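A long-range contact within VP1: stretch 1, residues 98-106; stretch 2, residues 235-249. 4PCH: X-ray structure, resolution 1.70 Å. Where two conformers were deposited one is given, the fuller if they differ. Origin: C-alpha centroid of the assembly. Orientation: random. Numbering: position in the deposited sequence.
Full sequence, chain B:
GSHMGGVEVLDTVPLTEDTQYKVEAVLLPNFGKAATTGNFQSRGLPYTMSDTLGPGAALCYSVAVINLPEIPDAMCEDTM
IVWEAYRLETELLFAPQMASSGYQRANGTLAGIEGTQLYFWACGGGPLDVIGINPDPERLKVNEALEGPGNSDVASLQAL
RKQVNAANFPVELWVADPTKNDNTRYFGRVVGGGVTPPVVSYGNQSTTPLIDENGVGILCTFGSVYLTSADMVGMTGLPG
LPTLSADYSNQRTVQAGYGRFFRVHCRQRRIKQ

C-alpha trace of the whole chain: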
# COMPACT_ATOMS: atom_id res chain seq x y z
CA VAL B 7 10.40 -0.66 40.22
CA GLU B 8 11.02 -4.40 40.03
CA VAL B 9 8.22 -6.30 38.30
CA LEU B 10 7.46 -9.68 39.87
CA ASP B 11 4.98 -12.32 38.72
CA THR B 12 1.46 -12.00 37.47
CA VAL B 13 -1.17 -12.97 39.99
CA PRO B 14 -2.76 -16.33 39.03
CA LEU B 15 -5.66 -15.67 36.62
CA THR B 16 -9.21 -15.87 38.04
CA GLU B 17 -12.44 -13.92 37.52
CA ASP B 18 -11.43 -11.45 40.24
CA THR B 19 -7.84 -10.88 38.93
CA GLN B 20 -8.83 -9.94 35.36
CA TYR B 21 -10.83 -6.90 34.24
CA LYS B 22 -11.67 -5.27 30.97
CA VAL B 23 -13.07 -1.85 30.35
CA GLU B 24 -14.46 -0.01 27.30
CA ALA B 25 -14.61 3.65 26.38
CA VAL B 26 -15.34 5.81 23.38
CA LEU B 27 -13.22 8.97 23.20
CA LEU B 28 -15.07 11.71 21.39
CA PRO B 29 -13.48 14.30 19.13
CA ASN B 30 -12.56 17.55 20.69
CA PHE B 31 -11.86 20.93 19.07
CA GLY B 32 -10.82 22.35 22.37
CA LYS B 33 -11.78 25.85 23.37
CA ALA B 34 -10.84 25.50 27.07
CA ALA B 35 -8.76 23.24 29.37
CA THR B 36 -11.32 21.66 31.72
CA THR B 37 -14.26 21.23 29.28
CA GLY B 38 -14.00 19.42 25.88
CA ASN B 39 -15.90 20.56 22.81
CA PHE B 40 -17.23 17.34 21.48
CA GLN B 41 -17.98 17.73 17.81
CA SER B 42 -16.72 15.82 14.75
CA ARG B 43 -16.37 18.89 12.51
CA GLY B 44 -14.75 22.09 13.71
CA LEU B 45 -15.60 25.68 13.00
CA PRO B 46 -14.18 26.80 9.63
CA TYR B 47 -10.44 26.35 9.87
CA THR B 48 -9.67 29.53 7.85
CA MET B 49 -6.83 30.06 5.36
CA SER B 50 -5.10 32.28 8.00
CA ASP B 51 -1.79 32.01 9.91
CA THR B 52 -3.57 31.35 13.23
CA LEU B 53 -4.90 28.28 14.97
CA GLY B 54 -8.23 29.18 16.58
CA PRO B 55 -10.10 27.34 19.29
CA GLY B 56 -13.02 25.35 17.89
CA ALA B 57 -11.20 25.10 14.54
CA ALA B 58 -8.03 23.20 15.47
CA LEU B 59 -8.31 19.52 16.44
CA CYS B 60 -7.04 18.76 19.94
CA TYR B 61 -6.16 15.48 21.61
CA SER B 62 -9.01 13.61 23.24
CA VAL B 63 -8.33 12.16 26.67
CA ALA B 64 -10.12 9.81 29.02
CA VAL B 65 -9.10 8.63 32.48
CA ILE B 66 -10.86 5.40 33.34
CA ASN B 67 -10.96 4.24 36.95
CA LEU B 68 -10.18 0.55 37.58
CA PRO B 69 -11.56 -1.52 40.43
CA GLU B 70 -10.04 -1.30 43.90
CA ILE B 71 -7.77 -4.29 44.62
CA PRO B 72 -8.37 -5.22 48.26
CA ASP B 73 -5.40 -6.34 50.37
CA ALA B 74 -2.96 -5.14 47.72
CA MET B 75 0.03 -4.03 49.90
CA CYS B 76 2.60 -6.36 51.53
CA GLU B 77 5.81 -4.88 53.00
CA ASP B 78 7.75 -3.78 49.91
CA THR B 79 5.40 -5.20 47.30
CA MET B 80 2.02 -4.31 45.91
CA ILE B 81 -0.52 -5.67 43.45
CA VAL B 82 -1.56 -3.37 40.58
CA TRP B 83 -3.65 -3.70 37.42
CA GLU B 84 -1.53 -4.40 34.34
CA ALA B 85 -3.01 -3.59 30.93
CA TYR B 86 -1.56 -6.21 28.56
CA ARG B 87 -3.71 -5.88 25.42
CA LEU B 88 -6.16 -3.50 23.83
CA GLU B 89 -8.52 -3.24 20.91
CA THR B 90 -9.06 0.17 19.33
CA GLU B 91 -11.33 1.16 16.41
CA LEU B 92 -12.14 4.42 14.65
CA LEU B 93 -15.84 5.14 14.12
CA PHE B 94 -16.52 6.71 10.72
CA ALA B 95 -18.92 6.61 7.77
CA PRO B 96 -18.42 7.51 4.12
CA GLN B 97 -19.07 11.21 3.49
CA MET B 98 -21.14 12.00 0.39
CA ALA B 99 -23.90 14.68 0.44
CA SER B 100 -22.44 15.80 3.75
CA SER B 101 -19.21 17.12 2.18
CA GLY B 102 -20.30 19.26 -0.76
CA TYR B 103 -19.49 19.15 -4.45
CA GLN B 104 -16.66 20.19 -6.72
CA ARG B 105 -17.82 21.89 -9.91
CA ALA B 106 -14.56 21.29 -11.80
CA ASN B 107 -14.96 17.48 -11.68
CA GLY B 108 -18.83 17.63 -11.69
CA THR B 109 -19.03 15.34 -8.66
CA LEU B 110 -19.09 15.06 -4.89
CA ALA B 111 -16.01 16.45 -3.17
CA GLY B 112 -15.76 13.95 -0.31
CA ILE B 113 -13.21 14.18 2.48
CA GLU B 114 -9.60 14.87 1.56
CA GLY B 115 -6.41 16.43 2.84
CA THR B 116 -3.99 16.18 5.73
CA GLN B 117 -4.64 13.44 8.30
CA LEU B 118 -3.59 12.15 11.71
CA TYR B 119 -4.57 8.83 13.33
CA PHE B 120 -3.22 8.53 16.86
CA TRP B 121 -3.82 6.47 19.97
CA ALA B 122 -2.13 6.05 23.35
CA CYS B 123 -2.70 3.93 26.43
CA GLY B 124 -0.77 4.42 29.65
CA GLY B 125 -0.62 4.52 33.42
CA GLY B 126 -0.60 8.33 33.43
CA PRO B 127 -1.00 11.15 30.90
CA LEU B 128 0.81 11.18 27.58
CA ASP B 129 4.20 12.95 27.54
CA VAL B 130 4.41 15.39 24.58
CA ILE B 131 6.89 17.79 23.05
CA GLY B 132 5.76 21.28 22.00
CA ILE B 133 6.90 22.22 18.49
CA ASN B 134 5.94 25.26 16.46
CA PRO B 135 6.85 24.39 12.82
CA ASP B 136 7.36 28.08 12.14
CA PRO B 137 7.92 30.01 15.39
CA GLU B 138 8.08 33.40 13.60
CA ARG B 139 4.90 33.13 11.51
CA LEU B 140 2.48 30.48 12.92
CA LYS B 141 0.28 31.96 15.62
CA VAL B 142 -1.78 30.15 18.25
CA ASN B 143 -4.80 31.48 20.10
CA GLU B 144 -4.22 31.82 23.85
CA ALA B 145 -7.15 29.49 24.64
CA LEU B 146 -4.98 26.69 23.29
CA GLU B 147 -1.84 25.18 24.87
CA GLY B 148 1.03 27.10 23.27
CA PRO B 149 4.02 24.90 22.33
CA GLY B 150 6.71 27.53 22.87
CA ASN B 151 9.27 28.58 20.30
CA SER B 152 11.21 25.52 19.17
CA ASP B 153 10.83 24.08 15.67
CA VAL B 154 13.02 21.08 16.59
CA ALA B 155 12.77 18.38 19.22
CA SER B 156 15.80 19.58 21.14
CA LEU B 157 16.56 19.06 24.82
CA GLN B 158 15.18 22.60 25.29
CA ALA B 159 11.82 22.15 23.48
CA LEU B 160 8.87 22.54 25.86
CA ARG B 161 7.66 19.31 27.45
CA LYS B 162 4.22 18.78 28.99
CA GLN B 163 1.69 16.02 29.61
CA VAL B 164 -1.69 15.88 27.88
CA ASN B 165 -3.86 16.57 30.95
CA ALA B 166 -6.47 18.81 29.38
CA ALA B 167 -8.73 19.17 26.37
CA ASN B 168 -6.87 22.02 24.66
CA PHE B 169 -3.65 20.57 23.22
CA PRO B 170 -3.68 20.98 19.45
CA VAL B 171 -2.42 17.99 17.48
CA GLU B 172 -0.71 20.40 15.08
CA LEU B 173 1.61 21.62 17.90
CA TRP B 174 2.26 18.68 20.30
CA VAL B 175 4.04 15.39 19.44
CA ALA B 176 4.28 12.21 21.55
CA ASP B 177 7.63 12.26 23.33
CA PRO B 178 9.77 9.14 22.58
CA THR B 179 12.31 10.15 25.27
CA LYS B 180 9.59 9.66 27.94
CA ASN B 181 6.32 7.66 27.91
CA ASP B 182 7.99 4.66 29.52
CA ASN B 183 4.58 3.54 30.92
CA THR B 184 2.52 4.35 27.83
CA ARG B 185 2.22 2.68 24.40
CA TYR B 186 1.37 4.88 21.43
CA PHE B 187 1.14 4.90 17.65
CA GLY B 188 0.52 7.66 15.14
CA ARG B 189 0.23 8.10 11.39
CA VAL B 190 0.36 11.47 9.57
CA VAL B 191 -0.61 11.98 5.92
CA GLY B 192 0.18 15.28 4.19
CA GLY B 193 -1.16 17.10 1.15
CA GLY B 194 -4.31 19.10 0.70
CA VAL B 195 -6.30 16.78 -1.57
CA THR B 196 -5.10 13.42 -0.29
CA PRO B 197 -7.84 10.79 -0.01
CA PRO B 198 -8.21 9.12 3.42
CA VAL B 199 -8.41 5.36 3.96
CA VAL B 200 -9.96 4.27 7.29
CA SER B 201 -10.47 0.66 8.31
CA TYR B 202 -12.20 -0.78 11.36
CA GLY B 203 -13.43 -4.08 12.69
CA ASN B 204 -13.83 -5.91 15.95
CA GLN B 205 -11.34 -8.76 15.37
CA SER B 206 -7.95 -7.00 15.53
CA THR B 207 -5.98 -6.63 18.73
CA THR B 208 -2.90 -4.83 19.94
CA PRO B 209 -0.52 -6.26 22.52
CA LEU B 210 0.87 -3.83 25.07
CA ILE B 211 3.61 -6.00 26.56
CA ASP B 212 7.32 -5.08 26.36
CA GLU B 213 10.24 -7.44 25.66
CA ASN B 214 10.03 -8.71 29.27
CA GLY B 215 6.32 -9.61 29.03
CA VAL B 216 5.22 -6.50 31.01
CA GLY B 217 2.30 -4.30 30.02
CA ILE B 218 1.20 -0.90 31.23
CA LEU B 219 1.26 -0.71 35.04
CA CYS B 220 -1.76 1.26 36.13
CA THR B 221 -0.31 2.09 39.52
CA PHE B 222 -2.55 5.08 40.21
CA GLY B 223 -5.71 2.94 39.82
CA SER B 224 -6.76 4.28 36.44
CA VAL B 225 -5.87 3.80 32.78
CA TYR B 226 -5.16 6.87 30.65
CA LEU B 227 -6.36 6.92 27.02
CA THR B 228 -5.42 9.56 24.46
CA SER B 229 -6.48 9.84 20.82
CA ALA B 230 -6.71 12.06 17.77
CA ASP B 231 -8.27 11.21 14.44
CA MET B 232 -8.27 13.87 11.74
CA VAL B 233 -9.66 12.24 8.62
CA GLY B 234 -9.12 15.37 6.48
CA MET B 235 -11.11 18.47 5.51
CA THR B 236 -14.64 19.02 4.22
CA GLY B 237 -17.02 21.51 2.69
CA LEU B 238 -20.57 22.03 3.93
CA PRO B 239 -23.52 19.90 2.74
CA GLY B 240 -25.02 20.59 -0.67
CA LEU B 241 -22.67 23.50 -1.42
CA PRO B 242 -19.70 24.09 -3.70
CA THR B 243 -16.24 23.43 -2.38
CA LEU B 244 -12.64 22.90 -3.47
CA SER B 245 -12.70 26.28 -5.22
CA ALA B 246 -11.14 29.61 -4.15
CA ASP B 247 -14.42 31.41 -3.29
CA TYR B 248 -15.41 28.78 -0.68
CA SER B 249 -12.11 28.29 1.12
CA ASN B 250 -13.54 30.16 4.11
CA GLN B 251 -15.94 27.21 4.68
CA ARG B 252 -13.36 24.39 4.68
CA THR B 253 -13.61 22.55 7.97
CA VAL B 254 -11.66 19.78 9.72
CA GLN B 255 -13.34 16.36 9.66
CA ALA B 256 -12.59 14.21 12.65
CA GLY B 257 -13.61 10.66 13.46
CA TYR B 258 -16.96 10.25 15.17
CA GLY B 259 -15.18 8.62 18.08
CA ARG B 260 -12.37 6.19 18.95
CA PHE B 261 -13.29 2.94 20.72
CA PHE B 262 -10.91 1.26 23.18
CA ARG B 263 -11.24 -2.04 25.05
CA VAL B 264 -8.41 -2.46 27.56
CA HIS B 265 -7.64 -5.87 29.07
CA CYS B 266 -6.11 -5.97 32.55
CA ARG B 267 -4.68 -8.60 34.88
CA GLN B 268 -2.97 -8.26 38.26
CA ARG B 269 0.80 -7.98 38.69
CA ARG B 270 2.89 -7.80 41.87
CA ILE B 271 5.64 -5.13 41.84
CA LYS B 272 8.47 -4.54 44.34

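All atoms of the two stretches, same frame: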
# COMPACT_ATOMS: atom_id res chain seq x y z
N MET B 98 -20.65 11.79 1.75
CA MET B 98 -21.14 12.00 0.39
C MET B 98 -21.85 13.36 0.34
O MET B 98 -21.19 14.40 0.25
CB MET B 98 -22.06 10.83 0.01
CG MET B 98 -21.43 9.45 0.08
SD MET B 98 -20.47 9.14 -1.42
CE MET B 98 -21.80 8.85 -2.57
N ALA B 99 -23.18 13.37 0.44
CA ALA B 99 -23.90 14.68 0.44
C ALA B 99 -23.40 15.60 1.56
O ALA B 99 -23.44 16.81 1.43
CB ALA B 99 -25.41 14.52 0.56
N SER B 100 -22.88 15.02 2.63
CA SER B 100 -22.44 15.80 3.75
C SER B 100 -21.23 16.70 3.47
O SER B 100 -20.96 17.60 4.26
CB SER B 100 -22.03 14.87 4.88
OG SER B 100 -20.90 14.11 4.50
N SER B 101 -20.50 16.46 2.38
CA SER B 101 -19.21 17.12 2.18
C SER B 101 -19.12 17.99 0.95
O SER B 101 -18.03 18.44 0.61
CB SER B 101 -18.10 16.09 2.20
OG SER B 101 -17.94 15.61 3.52
N GLY B 102 -20.25 18.25 0.31
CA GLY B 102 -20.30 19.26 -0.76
C GLY B 102 -19.89 18.71 -2.11
O GLY B 102 -19.63 17.50 -2.27
N TYR B 103 -19.80 19.59 -3.09
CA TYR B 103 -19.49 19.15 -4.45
C TYR B 103 -18.44 20.05 -5.08
O TYR B 103 -18.28 21.19 -4.68
CB TYR B 103 -20.75 19.11 -5.31
CG TYR B 103 -21.46 20.41 -5.48
CD1 TYR B 103 -21.14 21.29 -6.53
CD2 TYR B 103 -22.51 20.77 -4.65
CE1 TYR B 103 -21.80 22.48 -6.69
CE2 TYR B 103 -23.20 21.97 -4.83
CZ TYR B 103 -22.84 22.81 -5.85
OH TYR B 103 -23.52 24.00 -6.01
N GLN B 104 -17.73 19.49 -6.05
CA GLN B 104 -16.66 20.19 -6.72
C GLN B 104 -17.12 20.36 -8.16
O GLN B 104 -17.25 19.36 -8.91
CB GLN B 104 -15.38 19.36 -6.68
CG GLN B 104 -14.22 19.98 -7.44
CD GLN B 104 -12.97 19.11 -7.39
OE1 GLN B 104 -13.05 17.89 -7.35
NE2 GLN B 104 -11.81 19.74 -7.48
N ARG B 105 -17.35 21.60 -8.54
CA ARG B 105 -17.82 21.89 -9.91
C ARG B 105 -16.87 21.39 -10.99
O ARG B 105 -17.32 20.83 -11.99
CB ARG B 105 -18.08 23.37 -10.10
CG ARG B 105 -19.32 23.84 -9.39
CD ARG B 105 -19.73 25.21 -9.88
NE ARG B 105 -20.93 25.63 -9.17
CZ ARG B 105 -20.99 26.55 -8.21
NH1 ARG B 105 -22.17 26.83 -7.67
NH2 ARG B 105 -19.90 27.21 -7.79
N ALA B 106 -15.58 21.60 -10.77
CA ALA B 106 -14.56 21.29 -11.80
C ALA B 106 -14.55 19.82 -12.28
O ALA B 106 -14.17 19.51 -13.43
CB ALA B 106 -13.17 21.64 -11.25
N MET B 235 -10.23 17.30 5.50
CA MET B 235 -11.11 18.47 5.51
C MET B 235 -12.36 18.25 4.65
O MET B 235 -12.43 17.33 3.80
CB MET B 235 -10.34 19.72 5.08
CG MET B 235 -9.30 20.17 6.12
SD MET B 235 -8.56 21.74 5.58
CE MET B 235 -9.49 22.82 6.69
N THR B 236 -13.34 19.13 4.84
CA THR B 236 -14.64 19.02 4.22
C THR B 236 -15.24 20.38 3.94
O THR B 236 -14.91 21.37 4.60
CB THR B 236 -15.63 18.20 5.12
OG1 THR B 236 -16.86 17.99 4.41
CG2 THR B 236 -15.91 18.88 6.44
N GLY B 237 -16.08 20.42 2.89
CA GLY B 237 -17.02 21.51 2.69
C GLY B 237 -18.33 21.23 3.43
O GLY B 237 -18.52 20.17 4.07
N LEU B 238 -19.24 22.17 3.32
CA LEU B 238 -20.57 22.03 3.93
C LEU B 238 -21.52 21.25 3.01
O LEU B 238 -21.34 21.24 1.80
CB LEU B 238 -21.18 23.39 4.21
CG LEU B 238 -20.30 24.35 4.99
CD1 LEU B 238 -21.03 25.68 5.22
CD2 LEU B 238 -19.78 23.78 6.28
N PRO B 239 -22.58 20.65 3.58
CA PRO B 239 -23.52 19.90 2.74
C PRO B 239 -24.19 20.66 1.63
O PRO B 239 -24.72 21.75 1.84
CB PRO B 239 -24.55 19.36 3.75
CG PRO B 239 -23.78 19.27 5.02
CD PRO B 239 -22.84 20.44 5.01
N GLY B 240 -24.21 20.07 0.42
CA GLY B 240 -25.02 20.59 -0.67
C GLY B 240 -24.52 21.89 -1.28
O GLY B 240 -25.26 22.62 -1.93
N LEU B 241 -23.26 22.21 -1.01
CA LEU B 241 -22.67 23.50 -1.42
C LEU B 241 -21.35 23.29 -2.15
O LEU B 241 -20.68 22.27 -1.95
CB LEU B 241 -22.44 24.39 -0.20
CG LEU B 241 -23.72 24.97 0.42
CD1 LEU B 241 -23.41 25.58 1.79
CD2 LEU B 241 -24.37 25.98 -0.52
N PRO B 242 -20.94 24.27 -2.96
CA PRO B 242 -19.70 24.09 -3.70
C PRO B 242 -18.50 24.20 -2.79
O PRO B 242 -18.49 24.96 -1.81
CB PRO B 242 -19.72 25.20 -4.75
CG PRO B 242 -20.61 26.24 -4.18
CD PRO B 242 -21.61 25.54 -3.29
N THR B 243 -17.49 23.42 -3.12
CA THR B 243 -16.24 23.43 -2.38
C THR B 243 -15.07 23.13 -3.32
O THR B 243 -15.25 22.94 -4.51
CB THR B 243 -16.29 22.53 -1.13
OG1 THR B 243 -15.17 22.78 -0.28
CG2 THR B 243 -16.37 21.07 -1.48
N LEU B 244 -13.88 23.09 -2.74
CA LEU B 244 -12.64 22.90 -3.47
C LEU B 244 -12.45 23.93 -4.59
O LEU B 244 -11.89 23.64 -5.65
CB LEU B 244 -12.50 21.47 -3.99
CG LEU B 244 -12.33 20.40 -2.93
CD1 LEU B 244 -12.47 19.03 -3.59
CD2 LEU B 244 -11.03 20.52 -2.16
N SER B 245 -12.85 25.16 -4.31
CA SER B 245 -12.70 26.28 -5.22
C SER B 245 -12.42 27.50 -4.34
O SER B 245 -12.90 27.57 -3.20
CB SER B 245 -14.00 26.46 -6.04
OG SER B 245 -13.78 27.29 -7.13
N ALA B 246 -11.65 28.44 -4.88
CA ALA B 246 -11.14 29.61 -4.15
C ALA B 246 -12.22 30.36 -3.35
O ALA B 246 -12.00 30.69 -2.19
CB ALA B 246 -10.47 30.57 -5.11
N ASP B 247 -13.38 30.59 -3.96
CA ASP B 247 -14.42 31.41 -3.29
C ASP B 247 -15.03 30.79 -2.03
O ASP B 247 -15.67 31.50 -1.23
CB ASP B 247 -15.57 31.72 -4.27
CG ASP B 247 -15.18 32.70 -5.37
OD1 ASP B 247 -14.09 33.29 -5.37
OD2 ASP B 247 -16.02 32.87 -6.27
N TYR B 248 -14.82 29.48 -1.81
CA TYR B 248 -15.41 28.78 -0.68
C TYR B 248 -14.39 28.26 0.32
O TYR B 248 -14.72 27.45 1.19
CB TYR B 248 -16.33 27.65 -1.19
CG TYR B 248 -17.09 28.09 -2.42
CD1 TYR B 248 -18.07 29.05 -2.33
CD2 TYR B 248 -16.78 27.58 -3.68
CE1 TYR B 248 -18.74 29.50 -3.47
CE2 TYR B 248 -17.44 28.02 -4.81
CZ TYR B 248 -18.43 28.97 -4.69
OH TYR B 248 -19.10 29.42 -5.81
N SER B 249 -13.16 28.75 0.24
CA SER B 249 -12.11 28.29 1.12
C SER B 249 -12.40 28.67 2.57
O SER B 249 -11.93 28.02 3.49
CB SER B 249 -10.75 28.85 0.71
OG SER B 249 -10.71 30.25 0.71
O HOH W 1 -15.22 18.40 0.85
O HOH W 2 -25.33 24.83 -4.25
O HOH W 3 -11.88 22.67 -8.17
O HOH W 4 -16.56 23.81 -6.81

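The firmest polar link is a pair of backbone hydrogen bonds from one residue. Tyr-103 N donates to Leu-241 O at 3.0 Å, and Tyr-103 O accepts from Thr-243 N at 2.8 Å, so Tyr-103 and Pro-242 form a single beta bridge with their CA atoms 5.0 Å apart. The register suits a proline: Pro-242 has no amide hydrogen to give, and the bridge asks for none, because the carbonyl before it and the amide after it do the bonding. Its CA also lies 3.4 Å from Tyr-103 O, a CA-H...O contact within the same bridge.

Beyond the bridge the pairing passes to side chains and water. Arg-105 NH2 donates to Tyr-248 OH at 3.1 Å, near the plane of the guanidinium, while Pro-242 CB covers one face of that group, 3.6 Å from NH2. Water 4 continues the ladder where the backbones no longer bond directly, accepting from Arg-105 N at 2.9 Å and donating to Thr-243 O at 2.8 Å. Water 3 does similar work between Gln-104 NE2 (3.0 Å) and Leu-244 O (2.7 Å).

In the other direction, water 1 joins Ser-101 O (2.8 Å) to Gly-237 N (3.0 Å), atoms that stand 3.6 Å apart. Beside it, Ser-101 OG and Thr-236 OG1 lie 2.8 Å apart, and Thr-236 OG1 donates to Gly-237 O at 2.8 Å, which ties the threonine hydroxyl to the backbone of the next residue. A weak hydrogen bond from Gly-240 N to Ala-99 O, 3.5 Å, reaches the type II turn of Leu-238 to Leu-241.

Glycine at Gly-102 makes the close approach possible. Gly-102 CA sits 3.3 Å from Leu-241 O and 3.4 Å from Leu-238 O; a CB there would fall 2.7 Å from Leu-241 O, and the positive phi independently favours glycine. Gly-240, also at positive phi, occupies the third position of the turn, where glycine is commonly preferred.

Packing centres on the Tyr-103 ring. Its CA-to-CB bond points away from the second stretch, but with chi1 at 61° (p) the ring returns to lie over Pro-242, whose CA is 4.0 Å from the ring centroid and 11° off the normal, a CH-pi contact. The hydroxyl stays hydrated: water 2 links Tyr-103 OH (2.7 Å) with Gly-240 O (3.2 Å). Farther along, the extended Gln-104 side chain brings CD within 3.8 Å of Leu-244 CD1. In all, 619 Å² is buried, with Pro-242 touching both the Tyr-103 ring and the Arg-105 guanidinium.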